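Local coordinates for adenosyl-chloride synthase (Thermotoga maritima, PDB 2ZBV), which probably acts on S-adenosyl-L-methionine, as do other members of the SAM hydrolase and SAM-dependent halogenase family, and binds adenosine, at residues Val197-Val202 with Val216-Gly221; Phe212-Ala217 with Leu228-Asp233. One frame throughout, in Å; residues are numbered along the deposited sequence.

In the fold
The two contacts share Val216 and Ala217, so the end of strand 210-216 belongs to both, and both lie in the C-terminal domain with part of each touching a second subunit. Interaction 2 is the sheet contact: strands 210-216 and 228-232 run parallel, joined by main-chain bonds and by small aliphatic side chains, most of them buried. Interaction 1 lies nearer the surface, where a turn rich in aspartates is hydrogen-bonded to the end of the same strand and a lysine chain covers a phenylalanine. Its far end, at Phe220, reaches the adenosine pocket, and there Phe220 meets His231 of interaction 2, tying sheet to ligand site.

Interaction 1. Residues Val197-Val202 with Val216-Gly221; sequences VDFDDV and VAKAFG. With ADN (adenosine), chain F.
The ring of Phe199 carries the aliphatic chain of Lys218 over one face, while Ala217 O comes up to its edge near the ring plane, 3.5 Å from CE1. Phe199 belongs to a type II beta turn, Asp198 to Asp201, docked on the end of strand 210-216. Lys218 CG sits 3.7 Å from the centroid of the Phe199 ring, almost on the normal, a CH-pi contact; the extended chain then crosses the side chain of Phe199 at about a right angle, with CE above CD2. Such a long chain suits the exposed place, since its methylenes cover the aromatic face while its amino group continues outward. Farther along 216-221, the ring of Phe220 faces the ligand, with C5 of adenosine 3.5 Å above its centre, and it meets His231 edge-to-face. An alanine at Phe220 would remove the ring carbons that lie against the base and would probably loosen the grip on adenine and leave His231 less well placed. Thr125 and Asp7 of the second subunit help to complete this pocket.

In the turn, Asp200 takes the positive-phi position (95°), and its N gives a nearly straight 2.8 Å bond to Val216 O, in the carbonyl plane. Val216 N in return reaches Asp201 O at 2.9 Å, from above that carbonyl's plane, so both main-chain polar groups of Val216 are satisfied by the turn. The branched side chain of Val216 points into the turn, CG1 against Asp198 O and Phe199, CG2 against the carbonyl of Asp201. Asp201 N closes the turn on Asp198 O at 2.9 Å, and Asp201 OD2 accepts Asp198 N at 2.8 Å through its anti lone pair.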
ATOM      1  N   VAL A 197     -34.005 -18.731  -8.279  1.00 47.18           N
ATOM      2  CA  VAL A 197     -32.823 -19.576  -8.370  1.00 44.80           C
ATOM      3  C   VAL A 197     -32.373 -19.778  -6.937  1.00 43.01           C
ATOM      4  O   VAL A 197     -32.715 -18.993  -6.056  1.00 42.42           O
ATOM      5  CB  VAL A 197     -31.680 -18.899  -9.151  1.00 45.43           C
ATOM      6  CG1 VAL A 197     -32.054 -18.766 -10.610  1.00 46.11           C
ATOM      7  CG2 VAL A 197     -31.385 -17.536  -8.557  1.00 46.67           C
ATOM      8  N   ASP A 198     -31.606 -20.827  -6.697  1.00 40.94           N
ATOM      9  CA  ASP A 198     -31.148 -21.092  -5.351  1.00 40.36           C
ATOM     10  C   ASP A 198     -29.776 -21.740  -5.386  1.00 38.07           C
ATOM     11  O   ASP A 198     -29.304 -22.164  -6.439  1.00 37.43           O
ATOM     12  CB  ASP A 198     -32.153 -22.002  -4.642  1.00 44.23           C
ATOM     13  CG  ASP A 198     -31.761 -22.304  -3.208  1.00 47.48           C
ATOM     14  OD1 ASP A 198     -31.546 -21.345  -2.432  1.00 46.22           O
ATOM     15  OD2 ASP A 198     -31.674 -23.504  -2.857  1.00 49.56           O
ATOM     16  N   PHE A 199     -29.127 -21.794  -4.233  1.00 35.72           N
ATOM     17  CA  PHE A 199     -27.825 -22.415  -4.144  1.00 35.13           C
ATOM     18  C   PHE A 199     -27.978 -23.861  -4.608  1.00 34.77           C
ATOM     19  O   PHE A 199     -28.962 -24.525  -4.281  1.00 33.76           O
ATOM     20  CB  PHE A 199     -27.321 -22.333  -2.706  1.00 36.87           C
ATOM     21  CG  PHE A 199     -27.057 -20.926  -2.249  1.00 37.08           C
ATOM     22  CD1 PHE A 199     -26.018 -20.189  -2.806  1.00 36.14           C
ATOM     23  CD2 PHE A 199     -27.875 -20.321  -1.298  1.00 38.08           C
ATOM     24  CE1 PHE A 199     -25.795 -18.868  -2.429  1.00 37.58           C
ATOM     25  CE2 PHE A 199     -27.664 -18.997  -0.910  1.00 39.32           C
ATOM     26  CZ  PHE A 199     -26.619 -18.268  -1.480  1.00 38.33           C
ATOM     27  N   ASP A 200     -27.004 -24.324  -5.385  1.00 34.15           N
ATOM     28  CA  ASP A 200     -26.974 -25.669  -5.957  1.00 34.45           C
ATOM     29  C   ASP A 200     -27.555 -25.667  -7.362  1.00 33.71           C
ATOM     30  O   ASP A 200     -27.390 -26.633  -8.111  1.00 33.74           O
ATOM     31  CB  ASP A 200     -27.729 -26.681  -5.093  1.00 37.00           C
ATOM     32  CG  ASP A 200     -27.072 -26.895  -3.751  1.00 40.47           C
ATOM     33  OD1 ASP A 200     -25.822 -26.889  -3.707  1.00 40.42           O
ATOM     34  OD2 ASP A 200     -27.797 -27.080  -2.750  1.00 43.06           O
ATOM     35  N   ASP A 201     -28.253 -24.594  -7.721  1.00 30.89           N
ATOM     36  CA  ASP A 201     -28.782 -24.514  -9.076  1.00 29.19           C
ATOM     37  C   ASP A 201     -27.591 -24.204  -9.973  1.00 26.94           C
ATOM     38  O   ASP A 201     -26.487 -23.919  -9.497  1.00 23.90           O
ATOM     39  CB  ASP A 201     -29.821 -23.396  -9.213  1.00 30.86           C
ATOM     40  CG  ASP A 201     -31.243 -23.865  -8.910  1.00 34.83           C
ATOM     41  OD1 ASP A 201     -31.666 -24.903  -9.463  1.00 33.99           O
ATOM     42  OD2 ASP A 201     -31.945 -23.186  -8.131  1.00 35.13           O
ATOM     43  N   VAL A 202     -27.815 -24.277 -11.275  1.00 25.50           N
ATOM     44  CA  VAL A 202     -26.779 -23.976 -12.241  1.00 23.80           C
ATOM     45  C   VAL A 202     -27.380 -22.951 -13.181  1.00 25.37           C
ATOM     46  O   VAL A 202     -28.502 -23.120 -13.655  1.00 23.16           O
ATOM     47  CB  VAL A 202     -26.358 -25.223 -13.041  1.00 24.85           C
ATOM     48  CG1 VAL A 202     -25.480 -24.821 -14.205  1.00 23.13           C
ATOM     49  CG2 VAL A 202     -25.605 -26.188 -12.139  1.00 24.09           C
ATOM     50  N   VAL A 216     -24.399 -22.080  -8.649  1.00 24.54           N
ATOM     51  CA  VAL A 216     -24.736 -21.022  -7.708  1.00 25.77           C
ATOM     52  C   VAL A 216     -24.294 -21.581  -6.360  1.00 27.18           C
ATOM     53  O   VAL A 216     -24.840 -22.577  -5.884  1.00 26.91           O
ATOM     54  CB  VAL A 216     -26.246 -20.749  -7.704  1.00 25.61           C
ATOM     55  CG1 VAL A 216     -26.579 -19.656  -6.701  1.00 26.21           C
ATOM     56  CG2 VAL A 216     -26.697 -20.348  -9.098  1.00 23.05           C
ATOM     57  N   ALA A 217     -23.293 -20.953  -5.754  1.00 28.02           N
ATOM     58  CA  ALA A 217     -22.767 -21.441  -4.487  1.00 29.89           C
ATOM     59  C   ALA A 217     -22.527 -20.348  -3.461  1.00 31.33           C
ATOM     60  O   ALA A 217     -22.538 -19.164  -3.781  1.00 33.18           O
ATOM     61  CB  ALA A 217     -21.471 -22.213  -4.735  1.00 28.40           C
ATOM     62  N   LYS A 218     -22.309 -20.768  -2.221  1.00 32.38           N
ATOM     63  CA  LYS A 218     -22.059 -19.850  -1.122  1.00 33.75           C
ATOM     64  C   LYS A 218     -20.574 -19.536  -0.991  1.00 33.95           C
ATOM     65  O   LYS A 218     -20.186 -18.371  -0.866  1.00 35.76           O
ATOM     66  CB  LYS A 218     -22.554 -20.456   0.192  1.00 35.76           C
ATOM     67  CG  LYS A 218     -24.055 -20.677   0.264  1.00 38.09           C
ATOM     68  CD  LYS A 218     -24.432 -21.317   1.592  1.00 41.86           C
ATOM     69  CE  LYS A 218     -25.933 -21.539   1.706  1.00 45.15           C
ATOM     70  NZ  LYS A 218     -26.277 -22.241   2.979  1.00 47.13           N
ATOM     71  N   ALA A 219     -19.748 -20.578  -1.028  1.00 30.98           N
ATOM     72  CA  ALA A 219     -18.304 -20.419  -0.876  1.00 29.84           C
ATOM     73  C   ALA A 219     -17.514 -20.938  -2.074  1.00 27.80           C
ATOM     74  O   ALA A 219     -17.963 -21.838  -2.786  1.00 26.87           O
ATOM     75  CB  ALA A 219     -17.842 -21.132   0.397  1.00 29.93           C
ATOM     76  N   PHE A 220     -16.328 -20.370  -2.281  1.00 24.39           N
ATOM     77  CA  PHE A 220     -15.466 -20.768  -3.391  1.00 24.54           C
ATOM     78  C   PHE A 220     -15.208 -22.275  -3.344  1.00 25.58           C
ATOM     79  O   PHE A 220     -15.248 -22.965  -4.372  1.00 26.21           O
ATOM     80  CB  PHE A 220     -14.123 -20.031  -3.311  1.00 22.75           C
ATOM     81  CG  PHE A 220     -14.253 -18.537  -3.203  1.00 23.57           C
ATOM     82  CD1 PHE A 220     -14.677 -17.778  -4.292  1.00 21.77           C
ATOM     83  CD2 PHE A 220     -13.956 -17.887  -2.003  1.00 22.61           C
ATOM     84  CE1 PHE A 220     -14.805 -16.391  -4.194  1.00 22.16           C
ATOM     85  CE2 PHE A 220     -14.078 -16.504  -1.892  1.00 21.54           C
ATOM     86  CZ  PHE A 220     -14.505 -15.752  -2.992  1.00 23.00           C
ATOM     87  N   GLY A 221     -14.953 -22.778  -2.139  1.00 24.57           N
ATOM     88  CA  GLY A 221     -14.666 -24.190  -1.969  1.00 27.80           C
ATOM     89  C   GLY A 221     -15.843 -25.129  -2.165  1.00 29.91           C
ATOM     90  O   GLY A 221     -15.696 -26.336  -1.981  1.00 29.25           O
TER
HETATM   91  O5' ADN F 503     -12.328 -13.922   2.567  1.00 24.65           O
HETATM   92  C5' ADN F 503     -11.036 -13.527   2.127  1.00 21.15           C
HETATM   93  C4' ADN F 503     -10.336 -14.745   1.536  1.00 20.63           C
HETATM   94  O4' ADN F 503     -11.051 -15.256   0.382  1.00 20.47           O
HETATM   95  C3' ADN F 503      -8.909 -14.422   1.045  1.00 17.99           C
HETATM   96  O3' ADN F 503      -7.966 -14.668   2.074  1.00 16.29           O
HETATM   97  C2' ADN F 503      -8.736 -15.327  -0.208  1.00 18.79           C
HETATM   98  O2' ADN F 503      -7.653 -16.264  -0.048  1.00 18.96           O
HETATM   99  C1' ADN F 503     -10.088 -16.032  -0.380  1.00 19.10           C
HETATM  100  N9  ADN F 503     -10.483 -16.049  -1.797  1.00 21.96           N
HETATM  101  C8  ADN F 503     -10.808 -14.955  -2.562  1.00 19.42           C
HETATM  102  N7  ADN F 503     -11.103 -15.324  -3.770  1.00 21.12           N
HETATM  103  C5  ADN F 503     -10.992 -16.667  -3.871  1.00 19.57           C
HETATM  104  C6  ADN F 503     -11.179 -17.619  -4.919  1.00 20.93           C
HETATM  105  N6  ADN F 503     -11.563 -17.207  -6.176  1.00 19.53           N
HETATM  106  N1  ADN F 503     -10.972 -18.928  -4.654  1.00 18.91           N
HETATM  107  C2  ADN F 503     -10.599 -19.344  -3.437  1.00 18.40           C
HETATM  108  N3  ADN F 503     -10.412 -18.483  -2.430  1.00 20.47           N
HETATM  109  C4  ADN F 503     -10.595 -17.155  -2.602  1.00 20.21           C

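Interaction 2. Residues Phe212-Ala217 with Leu228-Asp233; sequences FKAAVA and LLVHPD
Ala215 O is held by two donors of unequal strength: a full hydrogen bond from Val230 N, 2.8 Å long and lying in the carbonyl plane, and a CA-H...O contact from Leu229 CA at 3.2 Å. Val230 O is gripped in the same way, by Ala217 N at 2.9 Å, nearly along the C=O axis, and more loosely by the CA of Val216. Strand 228-232 therefore gives and receives through Val230, with the partners Ala215 and Ala217 on one side of it. One step earlier the pairing gives way: a water accepts from Ala215 N and donates to Leu228 O at 2.6 Å, replacing the direct bond that the register would otherwise allow.

This is a parallel pair within the mixed sheet of the C-terminal domain, its strands crossing at -47°, a strong twist. Strand 202-207 flanks one member and strand 237-242 the other. Ala214 CB, a lone methyl that leaves room for the branched Val230 beside it, rests 3.9 Å from Val230 CG2 on the face that also bears Val216, where Val203 and Val205 extend the aliphatic surface. At the start of the pair Leu228, with CG beside its backbone N, turns CD1 obliquely onto Phe212, 3.8 Å from ring atom CD1, while Leu251 touches both side chains.

On the face of Ala215 and Leu229, the leucine places CG on the side where it lies close to both the backbone N and the carbonyl carbon (chi1 64°), which brings CD1 alongside Ala217 CB. His231 adopts a similar first torsion (chi1 70°); its CB crowds Ala217 O at 2.9 Å, and its ring turns away from 212-217, with NE2 weakly bonded to Glu239 OE1.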
ATOM      1  N   PHE A 212     -21.195 -19.572 -20.449  1.00 31.15           N
ATOM      2  CA  PHE A 212     -20.627 -20.541 -19.522  1.00 27.93           C
ATOM      3  C   PHE A 212     -21.702 -21.019 -18.569  1.00 28.19           C
ATOM      4  O   PHE A 212     -22.674 -20.309 -18.304  1.00 26.38           O
ATOM      5  CB  PHE A 212     -19.543 -19.898 -18.659  1.00 28.87           C
ATOM      6  CG  PHE A 212     -18.426 -19.266 -19.428  1.00 27.94           C
ATOM      7  CD1 PHE A 212     -17.199 -19.905 -19.540  1.00 28.77           C
ATOM      8  CD2 PHE A 212     -18.582 -18.007 -20.000  1.00 28.23           C
ATOM      9  CE1 PHE A 212     -16.139 -19.299 -20.210  1.00 27.78           C
ATOM     10  CE2 PHE A 212     -17.526 -17.393 -20.670  1.00 28.73           C
ATOM     11  CZ  PHE A 212     -16.305 -18.042 -20.773  1.00 28.70           C
ATOM     12  N   LYS A 213     -21.521 -22.224 -18.050  1.00 27.54           N
ATOM     13  CA  LYS A 213     -22.432 -22.752 -17.054  1.00 28.30           C
ATOM     14  C   LYS A 213     -21.722 -22.473 -15.731  1.00 27.70           C
ATOM     15  O   LYS A 213     -20.493 -22.572 -15.642  1.00 27.08           O
ATOM     16  CB  LYS A 213     -22.634 -24.258 -17.219  1.00 30.70           C
ATOM     17  CG  LYS A 213     -23.570 -24.656 -18.348  1.00 33.74           C
ATOM     18  CD  LYS A 213     -24.012 -26.105 -18.179  1.00 35.07           C
ATOM     19  CE  LYS A 213     -24.896 -26.554 -19.330  1.00 36.56           C
ATOM     20  NZ  LYS A 213     -24.133 -26.563 -20.608  1.00 37.98           N
ATOM     21  N   ALA A 214     -22.480 -22.109 -14.705  1.00 25.63           N
ATOM     22  CA  ALA A 214     -21.865 -21.830 -13.419  1.00 26.06           C
ATOM     23  C   ALA A 214     -22.780 -22.233 -12.284  1.00 23.97           C
ATOM     24  O   ALA A 214     -23.973 -21.948 -12.312  1.00 22.85           O
ATOM     25  CB  ALA A 214     -21.515 -20.349 -13.310  1.00 23.92           C
ATOM     26  N   ALA A 215     -22.208 -22.904 -11.291  1.00 24.50           N
ATOM     27  CA  ALA A 215     -22.966 -23.340 -10.130  1.00 24.36           C
ATOM     28  C   ALA A 215     -23.196 -22.161  -9.201  1.00 24.38           C
ATOM     29  O   ALA A 215     -22.310 -21.328  -9.011  1.00 24.11           O
ATOM     30  CB  ALA A 215     -22.215 -24.436  -9.392  1.00 24.21           C
ATOM     31  N   VAL A 216     -24.399 -22.080  -8.649  1.00 24.54           N
ATOM     32  CA  VAL A 216     -24.736 -21.022  -7.708  1.00 25.77           C
ATOM     33  C   VAL A 216     -24.294 -21.581  -6.360  1.00 27.18           C
ATOM     34  O   VAL A 216     -24.840 -22.577  -5.884  1.00 26.91           O
ATOM     35  CB  VAL A 216     -26.246 -20.749  -7.704  1.00 25.61           C
ATOM     36  CG1 VAL A 216     -26.579 -19.656  -6.701  1.00 26.21           C
ATOM     37  CG2 VAL A 216     -26.697 -20.348  -9.098  1.00 23.05           C
ATOM     38  N   ALA A 217     -23.293 -20.953  -5.754  1.00 28.02           N
ATOM     39  CA  ALA A 217     -22.767 -21.441  -4.487  1.00 29.89           C
ATOM     40  C   ALA A 217     -22.527 -20.348  -3.461  1.00 31.33           C
ATOM     41  O   ALA A 217     -22.538 -19.164  -3.781  1.00 33.18           O
ATOM     42  CB  ALA A 217     -21.471 -22.213  -4.735  1.00 28.40           C
ATOM     43  N   LEU A 228     -16.069 -22.612 -12.130  1.00 24.58           N
ATOM     44  CA  LEU A 228     -16.784 -21.337 -12.019  1.00 24.10           C
ATOM     45  C   LEU A 228     -17.946 -21.404 -11.028  1.00 24.45           C
ATOM     46  O   LEU A 228     -18.583 -22.445 -10.871  1.00 24.28           O
ATOM     47  CB  LEU A 228     -17.351 -20.925 -13.382  1.00 23.40           C
ATOM     48  CG  LEU A 228     -16.419 -20.316 -14.428  1.00 25.07           C
ATOM     49  CD1 LEU A 228     -17.058 -20.453 -15.810  1.00 25.52           C
ATOM     50  CD2 LEU A 228     -16.145 -18.849 -14.089  1.00 20.91           C
ATOM     51  N   LEU A 229     -18.222 -20.285 -10.368  1.00 22.35           N
ATOM     52  CA  LEU A 229     -19.326 -20.216  -9.425  1.00 23.20           C
ATOM     53  C   LEU A 229     -19.905 -18.812  -9.390  1.00 24.78           C
ATOM     54  O   LEU A 229     -19.207 -17.824  -9.650  1.00 23.19           O
ATOM     55  CB  LEU A 229     -18.884 -20.596  -8.007  1.00 22.54           C
ATOM     56  CG  LEU A 229     -17.860 -19.680  -7.320  1.00 22.38           C
ATOM     57  CD1 LEU A 229     -18.153 -19.576  -5.828  1.00 23.35           C
ATOM     58  CD2 LEU A 229     -16.462 -20.221  -7.567  1.00 20.13           C
ATOM     59  N   VAL A 230     -21.192 -18.738  -9.073  1.00 23.30           N
ATOM     60  CA  VAL A 230     -21.886 -17.466  -8.953  1.00 24.64           C
ATOM     61  C   VAL A 230     -22.270 -17.368  -7.487  1.00 24.34           C
ATOM     62  O   VAL A 230     -22.821 -18.311  -6.916  1.00 22.17           O
ATOM     63  CB  VAL A 230     -23.156 -17.428  -9.836  1.00 26.93           C
ATOM     64  CG1 VAL A 230     -24.073 -16.311  -9.386  1.00 28.65           C
ATOM     65  CG2 VAL A 230     -22.762 -17.223 -11.297  1.00 27.11           C
ATOM     66  N   HIS A 231     -21.967 -16.237  -6.864  1.00 24.07           N
ATOM     67  CA  HIS A 231     -22.294 -16.081  -5.458  1.00 25.01           C
ATOM     68  C   HIS A 231     -22.460 -14.611  -5.098  1.00 24.32           C
ATOM     69  O   HIS A 231     -22.213 -13.722  -5.923  1.00 23.35           O
ATOM     70  CB  HIS A 231     -21.182 -16.696  -4.603  1.00 25.99           C
ATOM     71  CG  HIS A 231     -19.899 -15.926  -4.650  1.00 29.11           C
ATOM     72  ND1 HIS A 231     -19.368 -15.298  -3.545  1.00 31.43           N
ATOM     73  CD2 HIS A 231     -19.062 -15.648  -5.678  1.00 31.34           C
ATOM     74  CE1 HIS A 231     -18.259 -14.668  -3.888  1.00 32.00           C
ATOM     75  NE2 HIS A 231     -18.050 -14.864  -5.177  1.00 32.97           N
ATOM     76  N   PRO A 232     -22.914 -14.334  -3.867  1.00 23.81           N
ATOM     77  CA  PRO A 232     -23.077 -12.932  -3.471  1.00 24.80           C
ATOM     78  C   PRO A 232     -21.763 -12.476  -2.836  1.00 24.80           C
ATOM     79  O   PRO A 232     -21.283 -13.128  -1.914  1.00 24.56           O
ATOM     80  CB  PRO A 232     -24.215 -12.995  -2.461  1.00 24.62           C
ATOM     81  CG  PRO A 232     -23.976 -14.316  -1.773  1.00 25.66           C
ATOM     82  CD  PRO A 232     -23.600 -15.240  -2.922  1.00 25.03           C
ATOM     83  N   ASP A 233     -21.172 -11.387  -3.330  1.00 23.83           N
ATOM     84  CA  ASP A 233     -19.918 -10.915  -2.750  1.00 25.63           C
ATOM     85  C   ASP A 233     -20.180 -10.299  -1.374  1.00 26.45           C
ATOM     86  O   ASP A 233     -21.312 -10.303  -0.897  1.00 27.49           O
ATOM     87  CB  ASP A 233     -19.189  -9.919  -3.675  1.00 24.11           C
ATOM     88  CG  ASP A 233     -19.936  -8.605  -3.864  1.00 28.88           C
ATOM     89  OD1 ASP A 233     -20.809  -8.271  -3.039  1.00 27.53           O
ATOM     90  OD2 ASP A 233     -19.626  -7.890  -4.848  1.00 28.93           O
TER
HETATM   91  O   HOH W   1     -19.543 -24.645 -11.828  1.00 25.53           O